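Local coordinates for protein RNA-directed RNA polymerase (Infectious pancreatic necrosis virus, PDB 3ZED) that probably replicates and transcribes the viral genome as an RNA-directed RNA polymerase, found both free and covalently attached to the genomic RNA, at residues B[202-206]-B[351-355]; B[385-390]-B[480-485]; B[347-352]-B[695-699]. Residues are numbered along the deposited sequence.

Contact 1 of 3, residues B[202-206]-B[351-355]; sequences EQTLP and QTPSL. With K (potassium ion), chain L.
The C-terminal end of helix 194-204 meets an ST turn in the loop between helices 326-340 and 364-377, beside a potassium site. Residues 202-204 close the helix, and 351-355 pass as irregular chain, with CA separations of 5.8 Å for Gln203-Thr352 and 5.2 Å for Thr204-Ser354. Gln203 makes the polar links. Its side chain (chi1 and chi2 both m) brings OE1 to 2.8 Å from K, whose shell is completed by Thr698 OG1, the carbonyls of Ser701, Pro702 and Lys704, and a water. Water 1 donates to Gln203 OE1 (2.8 Å) and to Gln351 O (3.1 Å). Thr204 (chi1 p) directs CB away and hydrogen-bonds through OG1 to Thr485, while its CA lies 3.9 Å from Pro353 CG and its O 3.0 Å from Ser354 CB. Leu205 is the first residue to leave helical geometry (phi/psi -139/70), its CD1 4.3 Å from Ser354 OG. Pro206 points its CA-CB bond toward the loop, and its CD lies 3.3 Å from Thr352 OG1. Thr352 OG1, on a t rotamer, is the hub: it accepts from Ser354 N (3.1 Å), forming the ST turn, and donates to Gln203 O (2.6 Å).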
# COMPACT_ATOMS: atom_id res chain seq x y z
N GLU B 202 9.31 -16.36 -4.21
CA GLU B 202 10.62 -16.50 -3.57
C GLU B 202 11.65 -15.62 -4.30
O GLU B 202 12.58 -15.11 -3.68
CB GLU B 202 11.08 -17.95 -3.58
CG GLU B 202 10.45 -18.81 -2.49
CD GLU B 202 10.86 -20.27 -2.50
OE1 GLU B 202 11.58 -20.69 -3.44
OE2 GLU B 202 10.48 -21.00 -1.56
N GLN B 203 11.42 -15.40 -5.61
CA GLN B 203 12.25 -14.59 -6.49
C GLN B 203 11.79 -13.12 -6.56
O GLN B 203 12.63 -12.23 -6.45
CB GLN B 203 12.29 -15.19 -7.92
CG GLN B 203 12.74 -16.66 -8.01
CD GLN B 203 14.02 -16.93 -7.26
OE1 GLN B 203 14.99 -16.15 -7.31
NE2 GLN B 203 14.05 -18.05 -6.52
N THR B 204 10.47 -12.86 -6.81
CA THR B 204 9.91 -11.50 -7.00
C THR B 204 9.62 -10.80 -5.68
O THR B 204 9.58 -9.56 -5.65
CB THR B 204 8.65 -11.57 -7.86
OG1 THR B 204 7.62 -12.21 -7.09
CG2 THR B 204 8.87 -12.32 -9.17
N LEU B 205 9.41 -11.55 -4.60
CA LEU B 205 9.19 -10.97 -3.27
C LEU B 205 9.94 -11.80 -2.22
O LEU B 205 9.31 -12.50 -1.42
CB LEU B 205 7.70 -10.81 -2.91
CG LEU B 205 7.39 -9.93 -1.69
CD1 LEU B 205 7.38 -8.46 -2.04
CD2 LEU B 205 6.09 -10.30 -1.10
N PRO B 206 11.30 -11.77 -2.20
CA PRO B 206 12.04 -12.54 -1.18
C PRO B 206 11.73 -12.04 0.23
O PRO B 206 11.67 -10.82 0.46
CB PRO B 206 13.50 -12.30 -1.55
CG PRO B 206 13.52 -11.02 -2.32
CD PRO B 206 12.23 -11.03 -3.09
N GLN B 351 19.74 -9.89 -5.29
CA GLN B 351 19.53 -10.32 -6.67
C GLN B 351 18.07 -10.76 -6.83
O GLN B 351 17.76 -11.95 -6.80
CB GLN B 351 20.54 -11.40 -7.07
CG GLN B 351 21.93 -10.81 -7.24
CD GLN B 351 22.98 -11.82 -7.58
OE1 GLN B 351 22.93 -12.49 -8.62
NE2 GLN B 351 23.99 -11.89 -6.74
N THR B 352 17.17 -9.77 -6.93
CA THR B 352 15.71 -9.93 -7.07
C THR B 352 15.13 -8.85 -7.98
O THR B 352 15.59 -7.72 -7.87
CB THR B 352 15.01 -9.89 -5.67
OG1 THR B 352 13.60 -9.86 -5.85
CG2 THR B 352 15.38 -8.65 -4.84
N PRO B 353 14.05 -9.10 -8.76
CA PRO B 353 13.41 -7.99 -9.50
C PRO B 353 12.62 -7.03 -8.58
O PRO B 353 12.18 -5.98 -9.04
CB PRO B 353 12.44 -8.71 -10.47
CG PRO B 353 12.14 -10.00 -9.81
CD PRO B 353 13.38 -10.39 -9.04
N SER B 354 12.39 -7.40 -7.32
CA SER B 354 11.60 -6.60 -6.37
C SER B 354 12.17 -5.21 -6.12
O SER B 354 13.39 -5.04 -6.10
CB SER B 354 11.47 -7.31 -5.03
OG SER B 354 10.58 -6.62 -4.17
N LEU B 355 11.26 -4.22 -5.92
CA LEU B 355 11.62 -2.85 -5.57
C LEU B 355 11.14 -2.52 -4.13
O LEU B 355 11.20 -1.36 -3.74
CB LEU B 355 11.02 -1.85 -6.58
CG LEU B 355 11.72 -1.70 -7.94
CD1 LEU B 355 10.80 -1.05 -8.95
CD2 LEU B 355 13.03 -0.93 -7.82
K K L . 17.59 -16.65 -6.55
O HOH W 1 15.53 -13.57 -8.24
O HOH W 2 19.17 -14.42 -6.24

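Contact 2 of 3, residues B[385-390]-B[480-485]; sequences IYADNI and NHLMST
Two hydrogen bonds tie the tip of a beta hairpin to a helix, and both use the backbone of Ala387. Ser484 OG (chi1 m) donates to Ala387 O at 2.6 Å, and Ala387 N donates to His481 ND1 at 3.0 Å with an angle of 154° at the hydrogen. On its far side the imidazole is fixed by NE2 to Thr204 O, so the ring bridges helix 194-204 and the hairpin. A CA-H...O contact of 3.6 Å from His481 CA to Ala387 O adds to the pair. The approach is tight, with the CA atoms of Ala387 and His481 only 3.6 Å apart.

Residues 480-485 are helical throughout. Strands 382-386 and 389-394 are joined by a type II' turn from Tyr386 to Asn389, closed by Asn389 N to Tyr386 O (2.8 Å) and Tyr386 N to Asn389 O (2.9 Å); Ala387 adopts phi/psi 51/-122 and Asp388 -82/9. Packing surrounds this polar centre. Ile385 CG2 lies over the His481 ring face, 3.7 Å from its centroid, as a CH-pi contact, and also 3.7 Å from Ser484 CB. Ile390 CG1 meets Ser484 CB at 3.7 Å. At the turn, Ala387 CB is 4.0 Å from Asn480 CB, and Asn480 CB also lies 3.6 Å from Asp388 N.

Ala387-Asp388-Asn389 matches the ADN signature that replaces GDD in birnavirus polymerases. The contact is thus consistent with the palm motif C hairpin resting on the motif B helix, here 476-493.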
# COMPACT_ATOMS: atom_id res chain seq x y z
N ILE B 385 9.71 -5.05 -10.14
CA ILE B 385 8.32 -5.10 -9.66
C ILE B 385 8.15 -4.37 -8.36
O ILE B 385 8.91 -4.56 -7.43
CB ILE B 385 7.80 -6.58 -9.53
CG1 ILE B 385 7.99 -7.37 -10.85
CG2 ILE B 385 6.34 -6.64 -9.06
CD1 ILE B 385 8.01 -8.91 -10.66
N TYR B 386 7.08 -3.58 -8.28
CA TYR B 386 6.66 -2.88 -7.09
C TYR B 386 5.14 -2.84 -7.04
O TYR B 386 4.55 -1.97 -7.69
CB TYR B 386 7.25 -1.46 -7.01
CG TYR B 386 7.02 -0.82 -5.66
CD1 TYR B 386 5.86 -0.11 -5.38
CD2 TYR B 386 7.96 -0.96 -4.64
CE1 TYR B 386 5.62 0.44 -4.12
CE2 TYR B 386 7.75 -0.39 -3.39
CZ TYR B 386 6.57 0.30 -3.13
OH TYR B 386 6.34 0.86 -1.90
N ALA B 387 4.49 -3.76 -6.27
CA ALA B 387 3.02 -3.81 -6.17
C ALA B 387 2.40 -3.84 -7.60
O ALA B 387 2.79 -4.71 -8.38
CB ALA B 387 2.49 -2.62 -5.34
N ASP B 388 1.54 -2.87 -7.97
CA ASP B 388 0.90 -2.79 -9.30
C ASP B 388 1.81 -2.15 -10.38
O ASP B 388 1.34 -1.93 -11.49
CB ASP B 388 -0.44 -2.04 -9.23
CG ASP B 388 -0.37 -0.65 -8.59
OD1 ASP B 388 0.48 -0.46 -7.67
OD2 ASP B 388 -1.20 0.21 -8.94
N ASN B 389 3.11 -1.90 -10.09
CA ASN B 389 4.03 -1.33 -11.08
C ASN B 389 5.03 -2.36 -11.60
O ASN B 389 5.75 -3.00 -10.81
CB ASN B 389 4.83 -0.13 -10.49
CG ASN B 389 4.00 0.95 -9.83
OD1 ASN B 389 4.09 1.18 -8.64
ND2 ASN B 389 3.17 1.65 -10.59
N ILE B 390 5.12 -2.49 -12.92
CA ILE B 390 6.09 -3.36 -13.59
C ILE B 390 6.99 -2.48 -14.45
O ILE B 390 6.50 -1.58 -15.13
CB ILE B 390 5.43 -4.49 -14.43
CG1 ILE B 390 4.55 -5.40 -13.56
CG2 ILE B 390 6.45 -5.30 -15.25
CD1 ILE B 390 3.42 -6.16 -14.37
N ASN B 480 -1.25 -6.81 -4.78
CA ASN B 480 -0.92 -6.19 -6.07
C ASN B 480 0.41 -6.71 -6.61
O ASN B 480 0.52 -7.00 -7.80
CB ASN B 480 -0.88 -4.66 -5.94
CG ASN B 480 -2.24 -3.99 -5.96
OD1 ASN B 480 -3.26 -4.59 -6.26
ND2 ASN B 480 -2.28 -2.72 -5.63
N HIS B 481 1.42 -6.89 -5.71
CA HIS B 481 2.74 -7.41 -6.07
C HIS B 481 2.63 -8.85 -6.61
O HIS B 481 3.33 -9.20 -7.57
CB HIS B 481 3.69 -7.33 -4.87
CG HIS B 481 5.15 -7.43 -5.23
ND1 HIS B 481 5.93 -6.29 -5.42
CD2 HIS B 481 5.93 -8.53 -5.38
CE1 HIS B 481 7.15 -6.73 -5.66
NE2 HIS B 481 7.20 -8.07 -5.67
N LEU B 482 1.73 -9.67 -6.03
CA LEU B 482 1.49 -11.04 -6.49
C LEU B 482 0.87 -11.03 -7.92
O LEU B 482 1.29 -11.81 -8.79
CB LEU B 482 0.62 -11.80 -5.49
CG LEU B 482 0.01 -13.17 -5.91
CD1 LEU B 482 1.05 -14.10 -6.52
CD2 LEU B 482 -0.50 -13.88 -4.71
N MET B 483 -0.09 -10.14 -8.16
CA MET B 483 -0.73 -10.02 -9.48
C MET B 483 0.30 -9.62 -10.55
O MET B 483 0.32 -10.23 -11.62
CB MET B 483 -1.91 -9.07 -9.45
CG MET B 483 -3.08 -9.64 -8.66
SD MET B 483 -4.60 -8.68 -8.82
CE MET B 483 -4.17 -7.22 -7.88
N SER B 484 1.20 -8.67 -10.23
CA SER B 484 2.27 -8.27 -11.16
C SER B 484 3.24 -9.42 -11.41
O SER B 484 3.70 -9.59 -12.53
CB SER B 484 3.02 -7.06 -10.64
OG SER B 484 2.17 -5.93 -10.63
N THR B 485 3.51 -10.24 -10.37
CA THR B 485 4.36 -11.45 -10.44
C THR B 485 3.79 -12.44 -11.48
O THR B 485 4.55 -13.02 -12.26
CB THR B 485 4.50 -12.07 -9.04
OG1 THR B 485 5.30 -11.19 -8.25
CG2 THR B 485 5.11 -13.47 -9.05

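Contact 3 of 3, residues B[347-352]-B[695-699]; sequences ITNTQT and RPQTP. With K (potassium ion), chain L.
Arg695 and Gln351 bury the largest areas here, 121 and 104 Å², and Thr350 follows with 48 Å². Both segments are irregular; Thr350 lies opposite Arg695 (CA-CA 4.9 Å) and Gln351 opposite Gln697 (5.1 Å). Arg695 points CB toward the loop and runs its side chain (chi1 m, chi2 t, chi3 m) along the loop until NH1 reaches Ile347 O. NH1 of Arg695 donates to Ile347 O at 2.7 Å, near the guanidinium plane, and lies 3.6 Å from Ile347 CG1, while NE is held by Pro692 O. Gln351 CG sits over one face of the same guanidinium.

Gln351, the centre of an inverse gamma turn (phi/psi -82/77), binds back with both backbone and side chain. Gln351 N donates to Pro696 O (3.0 Å, 158°), and the amide of its m, t side chain donates from NE2 to Arg695 O (2.7 Å, 161°). Gln351 O accepts from water 2 (2.9 Å); that water accepts from Thr698 N (3.1 Å) and binds K (2.8 Å). Thr698 (chi1 p) binds K directly through OG1, 2.8 Å away, and also pairs with Arg700 O through that hydroxyl.

Thr350, whose CB points away overall, gives a CA-H...O contact of 3.4 Å to Pro696 O, and its CG2 lies 4.3 Å from Thr698 CG2. Asn349 O approaches Pro696 CD at 3.1 Å.

Because every direct hydrogen bond ends on a main-chain carbonyl, the C-terminal segment is held to the palm-family loop chiefly through its backbone and one arginine, and through water 2, which joins Gln351 O, Thr698 N and K.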
# COMPACT_ATOMS: atom_id res chain seq x y z
N ILE B 347 16.17 -4.97 -5.57
CA ILE B 347 17.19 -5.07 -6.62
C ILE B 347 18.50 -4.29 -6.27
O ILE B 347 19.55 -4.64 -6.79
CB ILE B 347 16.58 -4.63 -7.98
CG1 ILE B 347 17.38 -5.18 -9.19
CG2 ILE B 347 16.30 -3.13 -8.06
CD1 ILE B 347 16.59 -5.24 -10.52
N THR B 348 18.45 -3.28 -5.39
CA THR B 348 19.65 -2.50 -5.08
C THR B 348 20.51 -3.19 -4.00
O THR B 348 21.68 -2.85 -3.88
CB THR B 348 19.30 -1.04 -4.68
OG1 THR B 348 18.69 -1.01 -3.38
CG2 THR B 348 18.42 -0.35 -5.71
N ASN B 349 19.95 -4.16 -3.24
CA ASN B 349 20.70 -4.84 -2.18
C ASN B 349 20.61 -6.38 -2.27
O ASN B 349 21.20 -7.07 -1.45
CB ASN B 349 20.22 -4.38 -0.78
CG ASN B 349 18.76 -4.65 -0.46
OD1 ASN B 349 18.18 -5.69 -0.79
ND2 ASN B 349 18.16 -3.76 0.29
N THR B 350 19.84 -6.91 -3.23
CA THR B 350 19.61 -8.35 -3.39
C THR B 350 19.42 -8.67 -4.86
O THR B 350 18.93 -7.81 -5.60
CB THR B 350 18.37 -8.78 -2.54
OG1 THR B 350 18.53 -8.35 -1.18
CG2 THR B 350 18.06 -10.29 -2.60
N GLN B 351 19.74 -9.89 -5.29
CA GLN B 351 19.53 -10.32 -6.67
C GLN B 351 18.07 -10.76 -6.83
O GLN B 351 17.76 -11.95 -6.80
CB GLN B 351 20.54 -11.40 -7.07
CG GLN B 351 21.93 -10.81 -7.24
CD GLN B 351 22.98 -11.82 -7.58
OE1 GLN B 351 22.93 -12.49 -8.62
NE2 GLN B 351 23.99 -11.89 -6.74
N THR B 352 17.17 -9.77 -6.93
CA THR B 352 15.71 -9.93 -7.07
C THR B 352 15.13 -8.85 -7.98
O THR B 352 15.59 -7.72 -7.87
CB THR B 352 15.01 -9.89 -5.67
OG1 THR B 352 13.60 -9.86 -5.85
CG2 THR B 352 15.38 -8.65 -4.84
N ARG B 695 25.86 -8.29 -4.47
CA ARG B 695 24.51 -8.39 -3.89
C ARG B 695 24.22 -9.83 -3.48
O ARG B 695 24.39 -10.74 -4.29
CB ARG B 695 23.45 -7.92 -4.89
CG ARG B 695 23.34 -6.42 -5.08
CD ARG B 695 22.34 -6.10 -6.19
NE ARG B 695 22.71 -6.73 -7.46
CZ ARG B 695 21.87 -6.95 -8.46
NH1 ARG B 695 20.59 -6.61 -8.36
NH2 ARG B 695 22.30 -7.54 -9.57
N PRO B 696 23.78 -10.09 -2.22
CA PRO B 696 23.43 -11.46 -1.84
C PRO B 696 22.27 -12.00 -2.66
O PRO B 696 21.42 -11.23 -3.14
CB PRO B 696 23.02 -11.34 -0.37
CG PRO B 696 23.56 -10.02 0.08
CD PRO B 696 23.52 -9.14 -1.12
N GLN B 697 22.24 -13.32 -2.84
CA GLN B 697 21.16 -13.99 -3.55
C GLN B 697 19.93 -14.04 -2.64
O GLN B 697 20.04 -13.68 -1.46
CB GLN B 697 21.61 -15.39 -4.01
CG GLN B 697 22.60 -15.34 -5.16
CD GLN B 697 23.13 -16.70 -5.55
OE1 GLN B 697 23.38 -17.56 -4.70
NE2 GLN B 697 23.35 -16.91 -6.84
N THR B 698 18.74 -14.42 -3.18
CA THR B 698 17.50 -14.48 -2.38
C THR B 698 17.61 -15.51 -1.22
O THR B 698 18.36 -16.48 -1.36
CB THR B 698 16.29 -14.83 -3.28
OG1 THR B 698 16.57 -16.03 -4.01
CG2 THR B 698 15.89 -13.67 -4.21
N PRO B 699 16.88 -15.33 -0.09
CA PRO B 699 16.96 -16.33 1.01
C PRO B 699 16.54 -17.75 0.60
O PRO B 699 17.17 -18.70 1.05
CB PRO B 699 16.00 -15.76 2.06
CG PRO B 699 15.87 -14.32 1.74
CD PRO B 699 15.97 -14.22 0.26
K K L . 17.59 -16.65 -6.55
O HOH W 2 19.17 -14.42 -6.24

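The three contacts form a series of adjoining contacts from the palm hairpin outward to the C-terminal region. Contacts 1 and 3, about 7 Å apart by centres, share Gln351 and Thr352, water 2 and the same potassium ion, bound by Gln203 of one and Thr698 of the other. The centres of contacts 1 and 2 are about 11 Å apart, and the two are joined by Thr204 O to His481 NE2 and the Thr204-Thr485 hydroxyl pair; the nearest atoms of contacts 2 and 3 are about 7 Å apart. In sequence, both segments of contact 1 precede those of contact 2, which falls between the two segments of contact 3. Helix 194-204 and loop 347-355 thus couple palm hairpin and C-terminal segment.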